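Local coordinates for protein CocE/NonD family hydrolase (Staphylococcus aureus subsp. aureus COL, PDB 3III) that is an uncharacterised alpha/beta-hydrolase related to X-Pro dipeptidyl-peptidases and cocaine esterase, and probably cleaves ester or amide bonds with a serine nucleophile, at residues D74-D79 against Q219-R224; V120-L125 against S169-T174; G133-W138 against A223-N228. One frame throughout, in Å; residues are numbered along the deposited sequence.

Contact 1. Residues D74-D79 against Q219-R224; sequences DTYGKD and QGIFAR. With PLM (palmitic acid), chain G.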
ATOM      1  N   ASP A  74      -4.921  14.593  -4.704  1.00  8.19           N
ATOM      2  CA  ASP A  74      -4.515  14.450  -3.340  1.00  6.58           C
ATOM      3  C   ASP A  74      -4.660  15.797  -2.624  1.00  6.13           C
ATOM      4  O   ASP A  74      -5.132  16.776  -3.183  1.00  6.14           O
ATOM      5  CB  ASP A  74      -3.053  13.959  -3.289  1.00  6.96           C
ATOM      6  CG  ASP A  74      -2.145  14.860  -4.019  1.00  7.95           C
ATOM      7  OD1 ASP A  74      -1.899  15.966  -3.514  1.00  8.08           O
ATOM      8  OD2 ASP A  74      -1.765  14.504  -5.149  1.00 13.03           O
ATOM      9  N   THR A  75      -4.318  15.794  -1.356  1.00  5.07           N
ATOM     10  CA  THR A  75      -4.293  16.992  -0.543  1.00  4.79           C
ATOM     11  C   THR A  75      -2.888  17.409  -0.104  1.00  5.70           C
ATOM     12  O   THR A  75      -2.719  18.154   0.846  1.00  6.40           O
ATOM     13  CB  THR A  75      -5.202  16.835   0.663  1.00  4.44           C
ATOM     14  OG1 THR A  75      -4.799  15.717   1.434  1.00  3.60           O
ATOM     15  CG2 THR A  75      -6.684  16.699   0.255  1.00  4.63           C
ATOM     16  N   TYR A  76      -1.872  16.945  -0.823  1.00  6.55           N
ATOM     17  CA  TYR A  76      -0.478  17.252  -0.484  1.00  6.49           C
ATOM     18  C   TYR A  76       0.087  18.532  -1.109  1.00  6.87           C
ATOM     19  O   TYR A  76       1.140  18.979  -0.695  1.00  7.48           O
ATOM     20  CB  TYR A  76       0.408  16.078  -0.890  1.00  7.43           C
ATOM     21  CG  TYR A  76       0.174  14.787  -0.171  1.00  8.35           C
ATOM     22  CD1 TYR A  76      -0.457  14.726   1.065  1.00  9.37           C
ATOM     23  CD2 TYR A  76       0.718  13.612  -0.663  1.00 10.77           C
ATOM     24  CE1 TYR A  76      -0.580  13.486   1.733  1.00  9.58           C
ATOM     25  CE2 TYR A  76       0.615  12.396   0.033  1.00 11.20           C
ATOM     26  CZ  TYR A  76      -0.018  12.341   1.207  1.00  9.20           C
ATOM     27  OH  TYR A  76      -0.106  11.109   1.878  1.00  8.64           O
ATOM     28  N   GLY A  77      -0.618  19.144  -2.068  1.00  6.52           N
ATOM     29  CA  GLY A  77      -0.106  20.305  -2.764  1.00  6.49           C
ATOM     30  C   GLY A  77       0.089  19.977  -4.234  1.00  6.68           C
ATOM     31  O   GLY A  77       0.919  19.146  -4.573  1.00  7.01           O
ATOM     32  N   LYS A  78      -0.687  20.634  -5.107  1.00  6.31           N
ATOM     33  CA  LYS A  78      -0.602  20.427  -6.560  1.00  5.55           C
ATOM     34  C   LYS A  78       0.636  21.102  -7.202  1.00  6.66           C
ATOM     35  O   LYS A  78       0.988  20.746  -8.360  1.00  8.90           O
ATOM     36  CB  LYS A  78      -1.863  20.913  -7.251  1.00  6.04           C
ATOM     37  CG  LYS A  78      -2.033  22.450  -7.278  1.00  7.21           C
ATOM     38  CD  LYS A  78      -3.214  22.867  -8.163  1.00  8.31           C
ATOM     39  CE  LYS A  78      -3.419  24.356  -8.238  1.00  8.65           C
ATOM     40  NZ  LYS A  78      -2.231  25.085  -8.805  1.00  8.34           N
ATOM     41  N   ASP A  79       1.251  22.058  -6.516  1.00  2.00           N
ATOM     42  CA  ASP A  79       2.400  22.752  -7.054  1.00  2.00           C
ATOM     43  C   ASP A  79       3.695  22.400  -6.356  1.00  2.00           C
ATOM     44  O   ASP A  79       4.680  23.109  -6.477  1.00  2.45           O
ATOM     45  CB  ASP A  79       2.135  24.249  -6.988  1.00  2.00           C
ATOM     46  CG  ASP A  79       0.996  24.622  -7.855  1.00  2.00           C
ATOM     47  OD1 ASP A  79       1.097  24.321  -9.039  1.00  2.00           O
ATOM     48  OD2 ASP A  79      -0.009  25.155  -7.366  1.00  2.00           O
ATOM     49  N   GLN A 219      -0.274  14.478  11.095  1.00 13.57           N
ATOM     50  CA  GLN A 219       0.337  15.738  11.479  1.00 15.12           C
ATOM     51  C   GLN A 219       0.886  16.518  10.299  1.00 14.16           C
ATOM     52  O   GLN A 219       0.782  17.750  10.242  1.00 13.28           O
ATOM     53  CB  GLN A 219       1.428  15.502  12.531  1.00 15.21           C
ATOM     54  CG  GLN A 219       0.750  15.198  13.813  1.00 22.29           C
ATOM     55  CD  GLN A 219       1.651  14.640  14.871  1.00 29.52           C
ATOM     56  OE1 GLN A 219       2.760  14.134  14.603  1.00 36.14           O
ATOM     57  NE2 GLN A 219       1.178  14.710  16.086  1.00 29.87           N
ATOM     58  N   GLY A 220       1.462  15.784   9.364  1.00 14.05           N
ATOM     59  CA  GLY A 220       1.947  16.328   8.116  1.00 15.17           C
ATOM     60  C   GLY A 220       0.889  17.076   7.292  1.00 14.84           C
ATOM     61  O   GLY A 220       1.182  18.128   6.710  1.00 15.07           O
ATOM     62  N   ILE A 221      -0.322  16.528   7.241  1.00 14.42           N
ATOM     63  CA  ILE A 221      -1.435  17.167   6.541  1.00 14.35           C
ATOM     64  C   ILE A 221      -1.793  18.475   7.261  1.00 14.88           C
ATOM     65  O   ILE A 221      -1.839  19.536   6.643  1.00 14.19           O
ATOM     66  CB  ILE A 221      -2.662  16.210   6.407  1.00 14.48           C
ATOM     67  CG1 ILE A 221      -2.267  14.991   5.547  1.00 15.35           C
ATOM     68  CG2 ILE A 221      -3.869  16.995   5.894  1.00 13.33           C
ATOM     69  CD1 ILE A 221      -3.372  13.902   5.323  1.00 16.91           C
ATOM     70  N   PHE A 222      -1.961  18.402   8.582  1.00 14.36           N
ATOM     71  CA  PHE A 222      -2.203  19.579   9.385  1.00 15.83           C
ATOM     72  C   PHE A 222      -1.125  20.664   9.174  1.00 14.95           C
ATOM     73  O   PHE A 222      -1.454  21.827   9.029  1.00 13.68           O
ATOM     74  CB  PHE A 222      -2.306  19.188  10.882  1.00 16.36           C
ATOM     75  CG  PHE A 222      -3.710  18.887  11.340  1.00 20.72           C
ATOM     76  CD1 PHE A 222      -4.568  19.957  11.785  1.00 22.62           C
ATOM     77  CD2 PHE A 222      -4.199  17.581  11.327  1.00 20.54           C
ATOM     78  CE1 PHE A 222      -5.881  19.698  12.274  1.00 23.85           C
ATOM     79  CE2 PHE A 222      -5.491  17.287  11.793  1.00 22.61           C
ATOM     80  CZ  PHE A 222      -6.363  18.356  12.245  1.00 24.39           C
ATOM     81  N   ALA A 223       0.150  20.256   9.146  1.00 13.93           N
ATOM     82  CA  ALA A 223       1.283  21.186   8.960  1.00 13.84           C
ATOM     83  C   ALA A 223       1.327  21.808   7.547  1.00 13.47           C
ATOM     84  O   ALA A 223       1.823  22.929   7.346  1.00 14.48           O
ATOM     85  CB  ALA A 223       2.606  20.474   9.316  1.00 12.75           C
ATOM     86  N   ARG A 224       0.781  21.093   6.565  1.00 11.99           N
ATOM     87  CA  ARG A 224       0.823  21.548   5.206  1.00 12.07           C
ATOM     88  C   ARG A 224      -0.134  22.734   4.976  1.00 11.78           C
ATOM     89  O   ARG A 224       0.173  23.576   4.146  1.00 11.65           O
ATOM     90  CB  ARG A 224       0.487  20.405   4.233  1.00 11.68           C
ATOM     91  CG  ARG A 224       0.607  20.704   2.768  1.00 13.54           C
ATOM     92  CD  ARG A 224       2.045  20.828   2.291  1.00 17.18           C
ATOM     93  NE  ARG A 224       2.134  21.375   0.922  1.00 17.66           N
ATOM     94  CZ  ARG A 224       1.971  22.664   0.600  1.00 20.38           C
ATOM     95  NH1 ARG A 224       1.669  23.595   1.519  1.00 14.88           N
ATOM     96  NH2 ARG A 224       2.084  23.032  -0.677  1.00 22.76           N
TER
HETATM   97  C1  PLM G 566       2.755   9.168   1.536  1.00 22.11           C
HETATM   98  O1  PLM G 566       1.624   9.203   1.055  1.00 21.78           O
HETATM   99  O2  PLM G 566       3.424   8.133   1.367  1.00 22.36           O
HETATM  100  C2  PLM G 566       3.250  10.338   2.323  1.00 22.10           C
HETATM  101  C3  PLM G 566       4.734  10.247   2.636  1.00 22.76           C
HETATM  102  C4  PLM G 566       5.341  11.481   3.303  1.00 22.59           C
HETATM  103  C5  PLM G 566       6.898  11.481   3.332  1.00 23.09           C
HETATM  104  C6  PLM G 566       7.571  12.309   4.461  1.00 23.41           C
HETATM  105  C7  PLM G 566       8.685  13.330   4.124  1.00 23.78           C
HETATM  106  C8  PLM G 566      10.160  12.883   4.305  1.00 23.33           C
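Y76 carries most of this contact: its carbonyl receives R224, and its ring meets I221. The R224 chain sets out with CG opposite the backbone N (chi1 -175°), bends at chi2, and brings R224 NE to Y76 O at 3.1 Å. With an N-H...O angle of only 132° this is a weak bond, and Y76 O lies oblique to the guanidinium plane. R224 NH2 passes 4.1 Å from G77 CA and is held more firmly by N80 OD1. N80 also donates to Y76 O through its amide, so the same asparagine steadies both partners. At G77 the backbone takes a conformation in which a CB would press on the carbonyl O of Y76, as suits glycine.

I221 CG1 comes to the ring edge near the ring plane, 4.4 Å from Y76 CE1. Past this apolar touch, Y76 OH donates to O1 of the palmitic acid at 2.7 Å, while W217 NE1 also bonds to Y76 OH. Y170 adds an edge-to-face ring contact, so the phenol is steadied by several neighbours. A tyrosine hydroxyl at the ligand carboxylate is consistent with a part in an oxyanion hole, as in cocaine esterase.

Y76 N donates to D74 OD1 at 2.9 Å on the lone pair facing away from the other oxygen, an Asx turn that fixes the bend leaving the strand. D74 is itself held through OD2, in a salt bridge to K122 NZ.

The loop after strand 67-74 thus lies against the C-terminal end of helix 213-224, with the start of helix 170-179 alongside Y76.

Contact 2. Residues V120-L125 against S169-T174; sequences VVKVAL and SYLAVT. With PLM (palmitic acid), chain G.
L125 and T174 have the closest CA atoms of the two segments, 9.9 Å apart, where strand 119-124 gives way to loop and faces the first turns of helix 170-179. Their side chains meet tip to tip, L125 CD1 lying 3.9 Å from T174 CG2. L125 CD1 also sits at the ring edge of Y170, 4.4 Å from Y170 CE2. At the other end of the contact K122 crosses L171 at about a right angle, with K122 NZ 3.3 Å from L171 CD2. The lysine bends at chi2 and chi3, and its buried ammonium is held by a salt bridge to D74 OD2 and hydrogen bonds to S72 OG and S107 OG.

The helix springs from a nucleophile elbow, the sharp turn after strand 162-168 of an alpha/beta-hydrolase fold. S169 occupies its apex with the unusual backbone angles 63°/-119°, and its O accepts from both A172 N and V173 N. S169 OG is hydrogen-bonded to O1 of the palmitic acid at 2.6 Å and to H274 NE2, consistent with a nucleophile-histidine pair. T174 OG1 has both Y170 O of its own helix and A73 O of the intervening strand 67-74 within hydrogen-bonding reach, and Y170 OH bonds to E142 of helix 140-154.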
ATOM      1  N   VAL A 120      -2.396  15.833 -18.865  1.00  8.97           N
ATOM      2  CA  VAL A 120      -2.290  15.536 -17.441  1.00  8.16           C
ATOM      3  C   VAL A 120      -3.005  16.608 -16.605  1.00  9.44           C
ATOM      4  O   VAL A 120      -2.723  17.816 -16.747  1.00  9.11           O
ATOM      5  CB  VAL A 120      -0.820  15.325 -16.968  1.00  8.49           C
ATOM      6  CG1 VAL A 120      -0.767  15.110 -15.440  1.00  6.73           C
ATOM      7  CG2 VAL A 120      -0.127  14.098 -17.708  1.00  6.40           C
ATOM      8  N   VAL A 121      -3.929  16.173 -15.731  1.00  9.25           N
ATOM      9  CA  VAL A 121      -4.632  17.122 -14.836  1.00  8.14           C
ATOM     10  C   VAL A 121      -4.225  16.779 -13.442  1.00  8.41           C
ATOM     11  O   VAL A 121      -4.262  15.606 -13.042  1.00  9.26           O
ATOM     12  CB  VAL A 121      -6.176  17.057 -14.933  1.00  9.01           C
ATOM     13  CG1 VAL A 121      -6.811  17.993 -13.897  1.00  6.67           C
ATOM     14  CG2 VAL A 121      -6.685  17.323 -16.385  1.00  6.95           C
ATOM     15  N   LYS A 122      -3.786  17.792 -12.695  1.00  7.43           N
ATOM     16  CA  LYS A 122      -3.336  17.601 -11.298  1.00  8.95           C
ATOM     17  C   LYS A 122      -4.324  18.314 -10.417  1.00  8.40           C
ATOM     18  O   LYS A 122      -4.519  19.517 -10.556  1.00  8.86           O
ATOM     19  CB  LYS A 122      -1.923  18.176 -11.085  1.00  9.24           C
ATOM     20  CG  LYS A 122      -1.402  17.986  -9.678  1.00  8.86           C
ATOM     21  CD  LYS A 122      -0.936  16.514  -9.446  1.00  8.50           C
ATOM     22  CE  LYS A 122      -1.147  16.152  -7.979  1.00 11.24           C
ATOM     23  NZ  LYS A 122      -0.945  14.776  -7.632  1.00  9.03           N
ATOM     24  N   VAL A 123      -4.955  17.570  -9.519  1.00  8.78           N
ATOM     25  CA  VAL A 123      -6.077  18.047  -8.728  1.00  8.39           C
ATOM     26  C   VAL A 123      -5.643  18.240  -7.279  1.00  8.83           C
ATOM     27  O   VAL A 123      -5.072  17.332  -6.660  1.00  8.29           O
ATOM     28  CB  VAL A 123      -7.274  17.061  -8.753  1.00  9.47           C
ATOM     29  CG1 VAL A 123      -8.431  17.616  -7.906  1.00  8.58           C
ATOM     30  CG2 VAL A 123      -7.674  16.808 -10.198  1.00  9.42           C
ATOM     31  N   ALA A 124      -5.903  19.451  -6.775  1.00  7.43           N
ATOM     32  CA  ALA A 124      -5.890  19.728  -5.355  1.00  7.22           C
ATOM     33  C   ALA A 124      -7.292  19.486  -4.800  1.00  7.11           C
ATOM     34  O   ALA A 124      -8.223  20.215  -5.110  1.00  7.86           O
ATOM     35  CB  ALA A 124      -5.428  21.160  -5.091  1.00  6.21           C
ATOM     36  N   LEU A 125      -7.446  18.445  -3.969  1.00  8.20           N
ATOM     37  CA  LEU A 125      -8.755  18.103  -3.415  1.00  9.15           C
ATOM     38  C   LEU A 125      -9.134  19.122  -2.347  1.00  8.91           C
ATOM     39  O   LEU A 125      -8.306  19.969  -1.917  1.00  9.40           O
ATOM     40  CB  LEU A 125      -8.813  16.650  -2.900  1.00  8.73           C
ATOM     41  CG  LEU A 125      -8.717  15.621  -4.045  1.00  8.63           C
ATOM     42  CD1 LEU A 125      -8.278  14.195  -3.541  1.00  8.91           C
ATOM     43  CD2 LEU A 125     -10.013  15.578  -4.797  1.00  6.64           C
ATOM     44  N   SER A 169       0.287   5.925  -3.578  1.00  7.20           N
ATOM     45  CA  SER A 169       0.033   6.153  -2.151  1.00  7.52           C
ATOM     46  C   SER A 169      -1.300   6.924  -2.020  1.00  7.92           C
ATOM     47  O   SER A 169      -2.321   6.413  -2.443  1.00  8.11           O
ATOM     48  CB  SER A 169       1.221   6.856  -1.492  1.00  8.40           C
ATOM     49  OG  SER A 169       0.978   6.983  -0.095  1.00 10.02           O
ATOM     50  N   TYR A 170      -1.330   8.127  -1.454  1.00  9.26           N
ATOM     51  CA  TYR A 170      -2.619   8.888  -1.329  1.00  9.56           C
ATOM     52  C   TYR A 170      -3.304   8.978  -2.723  1.00  9.46           C
ATOM     53  O   TYR A 170      -4.515   8.831  -2.841  1.00  9.76           O
ATOM     54  CB  TYR A 170      -2.357  10.302  -0.821  1.00 10.58           C
ATOM     55  CG  TYR A 170      -3.515  11.085  -0.270  1.00 10.23           C
ATOM     56  CD1 TYR A 170      -3.497  11.502   1.061  1.00 10.67           C
ATOM     57  CD2 TYR A 170      -4.574  11.511  -1.078  1.00  8.67           C
ATOM     58  CE1 TYR A 170      -4.536  12.271   1.594  1.00  8.53           C
ATOM     59  CE2 TYR A 170      -5.640  12.271  -0.558  1.00  8.95           C
ATOM     60  CZ  TYR A 170      -5.605  12.641   0.797  1.00 10.33           C
ATOM     61  OH  TYR A 170      -6.636  13.419   1.313  1.00  9.07           O
ATOM     62  N   LEU A 171      -2.496   9.175  -3.774  1.00  9.07           N
ATOM     63  CA  LEU A 171      -2.966   9.276  -5.140  1.00  8.35           C
ATOM     64  C   LEU A 171      -3.565   7.960  -5.690  1.00  8.83           C
ATOM     65  O   LEU A 171      -4.229   7.965  -6.741  1.00 10.44           O
ATOM     66  CB  LEU A 171      -1.868   9.839  -6.063  1.00  8.82           C
ATOM     67  CG  LEU A 171      -1.278  11.246  -5.768  1.00  8.45           C
ATOM     68  CD1 LEU A 171      -0.516  11.374  -4.492  1.00 10.10           C
ATOM     69  CD2 LEU A 171      -0.387  11.602  -6.986  1.00  8.63           C
ATOM     70  N   ALA A 172      -3.229   6.836  -5.056  1.00  8.73           N
ATOM     71  CA  ALA A 172      -3.828   5.524  -5.317  1.00  7.67           C
ATOM     72  C   ALA A 172      -5.072   5.285  -4.474  1.00  8.04           C
ATOM     73  O   ALA A 172      -6.105   4.794  -4.989  1.00  7.72           O
ATOM     74  CB  ALA A 172      -2.794   4.387  -5.096  1.00  6.35           C
ATOM     75  N   VAL A 173      -5.008   5.623  -3.178  1.00  7.52           N
ATOM     76  CA  VAL A 173      -6.167   5.401  -2.286  1.00  7.55           C
ATOM     77  C   VAL A 173      -7.393   6.175  -2.812  1.00  8.87           C
ATOM     78  O   VAL A 173      -8.515   5.645  -2.860  1.00  7.84           O
ATOM     79  CB  VAL A 173      -5.884   5.853  -0.825  1.00  8.35           C
ATOM     80  CG1 VAL A 173      -7.144   5.623   0.102  1.00 10.62           C
ATOM     81  CG2 VAL A 173      -4.629   5.193  -0.257  1.00  6.39           C
ATOM     82  N   THR A 174      -7.178   7.412  -3.255  1.00  8.52           N
ATOM     83  CA  THR A 174      -8.278   8.221  -3.796  1.00  8.88           C
ATOM     84  C   THR A 174      -8.890   7.612  -5.069  1.00 10.12           C
ATOM     85  O   THR A 174     -10.032   7.898  -5.390  1.00  8.87           O
ATOM     86  CB  THR A 174      -7.858   9.660  -4.071  1.00  8.90           C
ATOM     87  OG1 THR A 174      -6.684   9.702  -4.910  1.00  8.99           O
ATOM     88  CG2 THR A 174      -7.557  10.420  -2.782  1.00  6.56           C
TER
HETATM   89  C1  PLM G 566       2.755   9.168   1.536  1.00 22.11           C
HETATM   90  O1  PLM G 566       1.624   9.203   1.055  1.00 21.78           O
HETATM   91  O2  PLM G 566       3.424   8.133   1.367  1.00 22.36           O
HETATM   92  C2  PLM G 566       3.250  10.338   2.323  1.00 22.10           C
HETATM   93  C3  PLM G 566       4.734  10.247   2.636  1.00 22.76           C
HETATM   94  C4  PLM G 566       5.341  11.481   3.303  1.00 22.59           C
HETATM   95  C5  PLM G 566       6.898  11.481   3.332  1.00 23.09           C
HETATM   96  C6  PLM G 566       7.571  12.309   4.461  1.00 23.41           C
HETATM   97  C7  PLM G 566       8.685  13.330   4.124  1.00 23.78           C
HETATM   98  C8  PLM G 566      10.160  12.883   4.305  1.00 23.33           C

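Contact 3. Residues G133-W138 against A223-N228; sequences GVLSPW and ARWTDN
L135 reaches from its loop toward W225, with the N228 amide beside its CB. L135 CB lies 4.3 Å from N228 ND2, at the edge of the polar part of the contact. L135 CG extends away from its own backbone N, carrying the branch toward the indole. There L135 CD1 meets W225 CD1 at 3.8 Å, the two side chains crossing at about a right angle and the methyl lying obliquely to the ring; L135 CD1 also packs on I221, while L135 CD2 faces T75.

Beside this apolar touch N228 ND2 donates to G133 O at 2.9 Å. The bond is nearly straight (165°) and lies in the carbonyl plane and close to the amide plane. G127 O is a second acceptor for ND2, and OD1 takes the backbone N of N230, so both ends of the amide are gripped and its flip is fixed.

W225 NE1 is hydrogen-bonded to T75 O, and R224 CG lies 3.3 Å above one face of the W225 indole, toward the rim. From W225 the chain makes a type I beta turn, closed by N228 N to W225 O at 3.0 Å, which delivers the asparagine to the loop.

The contact therefore ties the exit of helix 213-224 to the loop joining strand 119-124 to helix 140-154.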
ATOM      1  N   GLY A 133     -11.851  24.442   2.550  1.00 11.95           N
ATOM      2  CA  GLY A 133     -12.976  23.582   2.976  1.00 11.93           C
ATOM      3  C   GLY A 133     -12.545  22.367   3.811  1.00 10.85           C
ATOM      4  O   GLY A 133     -11.385  22.233   4.163  1.00 10.27           O
ATOM      5  N   VAL A 134     -13.526  21.524   4.146  1.00  9.53           N
ATOM      6  CA  VAL A 134     -13.318  20.326   4.920  1.00  8.82           C
ATOM      7  C   VAL A 134     -12.300  19.413   4.230  1.00  8.27           C
ATOM      8  O   VAL A 134     -12.383  19.164   3.046  1.00  7.96           O
ATOM      9  CB  VAL A 134     -14.621  19.545   5.164  1.00  8.51           C
ATOM     10  CG1 VAL A 134     -14.294  18.147   5.860  1.00  9.00           C
ATOM     11  CG2 VAL A 134     -15.621  20.387   6.006  1.00  8.61           C
ATOM     12  N   LEU A 135     -11.294  19.006   4.986  1.00  8.43           N
ATOM     13  CA  LEU A 135     -10.256  18.099   4.503  1.00  8.73           C
ATOM     14  C   LEU A 135     -10.438  16.826   5.299  1.00  9.37           C
ATOM     15  O   LEU A 135      -9.986  16.728   6.448  1.00  9.68           O
ATOM     16  CB  LEU A 135      -8.845  18.701   4.700  1.00  9.12           C
ATOM     17  CG  LEU A 135      -7.693  18.098   3.849  1.00  8.73           C
ATOM     18  CD1 LEU A 135      -6.403  18.945   4.105  1.00  6.76           C
ATOM     19  CD2 LEU A 135      -7.457  16.606   4.150  1.00  6.44           C
ATOM     20  N   SER A 136     -11.131  15.867   4.689  1.00  9.21           N
ATOM     21  CA  SER A 136     -11.400  14.567   5.277  1.00  9.40           C
ATOM     22  C   SER A 136     -10.770  13.496   4.389  1.00  9.96           C
ATOM     23  O   SER A 136     -11.373  13.019   3.417  1.00 12.04           O
ATOM     24  CB  SER A 136     -12.900  14.332   5.453  1.00  9.76           C
ATOM     25  OG  SER A 136     -13.081  13.049   6.018  1.00 10.41           O
ATOM     26  N   PRO A 137      -9.526  13.143   4.667  1.00 10.14           N
ATOM     27  CA  PRO A 137      -8.779  12.244   3.788  1.00 10.45           C
ATOM     28  C   PRO A 137      -9.418  10.873   3.635  1.00 10.39           C
ATOM     29  O   PRO A 137      -9.868  10.300   4.605  1.00  8.81           O
ATOM     30  CB  PRO A 137      -7.443  12.068   4.501  1.00 11.77           C
ATOM     31  CG  PRO A 137      -7.363  13.121   5.491  1.00 11.39           C
ATOM     32  CD  PRO A 137      -8.720  13.613   5.796  1.00 10.60           C
ATOM     33  N   TRP A 138      -9.436  10.346   2.409  1.00  9.99           N
ATOM     34  CA  TRP A 138      -9.772   8.937   2.186  1.00  9.47           C
ATOM     35  C   TRP A 138     -11.178   8.669   2.702  1.00  9.97           C
ATOM     36  O   TRP A 138     -11.419   7.726   3.472  1.00 10.59           O
ATOM     37  CB  TRP A 138      -8.686   8.039   2.824  1.00  8.89           C
ATOM     38  CG  TRP A 138      -7.327   8.283   2.306  1.00  8.89           C
ATOM     39  CD1 TRP A 138      -7.013   8.967   1.156  1.00 12.15           C
ATOM     40  CD2 TRP A 138      -6.063   7.852   2.854  1.00 10.64           C
ATOM     41  NE1 TRP A 138      -5.675   8.989   0.975  1.00  8.86           N
ATOM     42  CE2 TRP A 138      -5.062   8.309   1.993  1.00 10.26           C
ATOM     43  CE3 TRP A 138      -5.683   7.117   3.983  1.00 12.82           C
ATOM     44  CZ2 TRP A 138      -3.695   8.060   2.213  1.00  8.74           C
ATOM     45  CZ3 TRP A 138      -4.301   6.851   4.195  1.00 13.71           C
ATOM     46  CH2 TRP A 138      -3.338   7.338   3.331  1.00  8.64           C
ATOM     47  N   ALA A 223       0.150  20.256   9.146  1.00 13.93           N
ATOM     48  CA  ALA A 223       1.283  21.186   8.960  1.00 13.84           C
ATOM     49  C   ALA A 223       1.327  21.808   7.547  1.00 13.47           C
ATOM     50  O   ALA A 223       1.823  22.929   7.346  1.00 14.48           O
ATOM     51  CB  ALA A 223       2.606  20.474   9.316  1.00 12.75           C
ATOM     52  N   ARG A 224       0.781  21.093   6.565  1.00 11.99           N
ATOM     53  CA  ARG A 224       0.823  21.548   5.206  1.00 12.07           C
ATOM     54  C   ARG A 224      -0.134  22.734   4.976  1.00 11.78           C
ATOM     55  O   ARG A 224       0.173  23.576   4.146  1.00 11.65           O
ATOM     56  CB  ARG A 224       0.487  20.405   4.233  1.00 11.68           C
ATOM     57  CG  ARG A 224       0.607  20.704   2.768  1.00 13.54           C
ATOM     58  CD  ARG A 224       2.045  20.828   2.291  1.00 17.18           C
ATOM     59  NE  ARG A 224       2.134  21.375   0.922  1.00 17.66           N
ATOM     60  CZ  ARG A 224       1.971  22.664   0.600  1.00 20.38           C
ATOM     61  NH1 ARG A 224       1.669  23.595   1.519  1.00 14.88           N
ATOM     62  NH2 ARG A 224       2.084  23.032  -0.677  1.00 22.76           N
ATOM     63  N   TRP A 225      -1.255  22.793   5.709  1.00 11.63           N
ATOM     64  CA  TRP A 225      -2.342  23.811   5.466  1.00 11.71           C
ATOM     65  C   TRP A 225      -2.769  24.418   6.791  1.00 10.85           C
ATOM     66  O   TRP A 225      -3.912  24.275   7.220  1.00 10.24           O
ATOM     67  CB  TRP A 225      -3.576  23.195   4.732  1.00 10.48           C
ATOM     68  CG  TRP A 225      -3.214  22.362   3.527  1.00 11.69           C
ATOM     69  CD1 TRP A 225      -3.324  21.000   3.388  1.00 11.51           C
ATOM     70  CD2 TRP A 225      -2.630  22.840   2.318  1.00 10.49           C
ATOM     71  NE1 TRP A 225      -2.815  20.604   2.176  1.00 11.34           N
ATOM     72  CE2 TRP A 225      -2.370  21.709   1.501  1.00 12.35           C
ATOM     73  CE3 TRP A 225      -2.226  24.098   1.873  1.00 12.20           C
ATOM     74  CZ2 TRP A 225      -1.791  21.817   0.248  1.00 12.53           C
ATOM     75  CZ3 TRP A 225      -1.643  24.191   0.589  1.00 13.65           C
ATOM     76  CH2 TRP A 225      -1.450  23.071  -0.188  1.00 13.03           C
ATOM     77  N   THR A 226      -1.847  25.123   7.435  1.00 11.97           N
ATOM     78  CA  THR A 226      -2.102  25.610   8.761  1.00 12.97           C
ATOM     79  C   THR A 226      -3.198  26.669   8.773  1.00 13.67           C
ATOM     80  O   THR A 226      -3.735  26.964   9.812  1.00 14.95           O
ATOM     81  CB  THR A 226      -0.836  26.190   9.437  1.00 13.67           C
ATOM     82  OG1 THR A 226      -0.255  27.188   8.586  1.00 15.04           O
ATOM     83  CG2 THR A 226       0.192  25.070   9.775  1.00 13.04           C
ATOM     84  N   ASP A 227      -3.521  27.276   7.646  1.00 13.58           N
ATOM     85  CA  ASP A 227      -4.578  28.273   7.648  1.00 14.05           C
ATOM     86  C   ASP A 227      -5.967  27.691   7.301  1.00 13.68           C
ATOM     87  O   ASP A 227      -6.919  28.425   7.053  1.00 14.23           O
ATOM     88  CB  ASP A 227      -4.219  29.415   6.714  1.00 14.71           C
ATOM     89  CG  ASP A 227      -4.046  28.991   5.294  1.00 15.07           C
ATOM     90  OD1 ASP A 227      -3.906  27.773   4.969  1.00 19.81           O
ATOM     91  OD2 ASP A 227      -4.048  29.929   4.473  1.00 19.53           O
ATOM     92  N   ASN A 228      -6.064  26.379   7.242  1.00 12.10           N
ATOM     93  CA  ASN A 228      -7.356  25.706   7.085  1.00 11.22           C
ATOM     94  C   ASN A 228      -7.786  25.188   8.457  1.00 11.23           C
ATOM     95  O   ASN A 228      -7.215  24.245   8.942  1.00 10.78           O
ATOM     96  CB  ASN A 228      -7.267  24.514   6.079  1.00 10.64           C
ATOM     97  CG  ASN A 228      -8.593  23.832   5.877  1.00 10.12           C
ATOM     98  OD1 ASN A 228      -9.560  24.105   6.609  1.00 10.21           O
ATOM     99  ND2 ASN A 228      -8.691  23.002   4.836  1.00  7.38           N
TER

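Overall arrangement
The three contacts form one connected patch. Contacts 1 and 3 are closest, their centres about 7 Å apart, and share A223 and R224; T75 O and W225 NE1 join them at 2.8 Å. Contact 2 lies about 12 Å from contact 1 and 15 Å from contact 3, centre to centre. It meets the latter through W138, with W138 NE1 3.3 Å from Y170 CG. A salt bridge, D74 OD2 to K122 NZ at 2.6 Å, joins contacts 1 and 2, which converge on one palmitic acid oxygen, from the loop after strand 67-74 and from the nucleophile elbow, and so frame the probable active site. Contact 3 lies away from the ligand, the W225 side chain being about 12 Å from it.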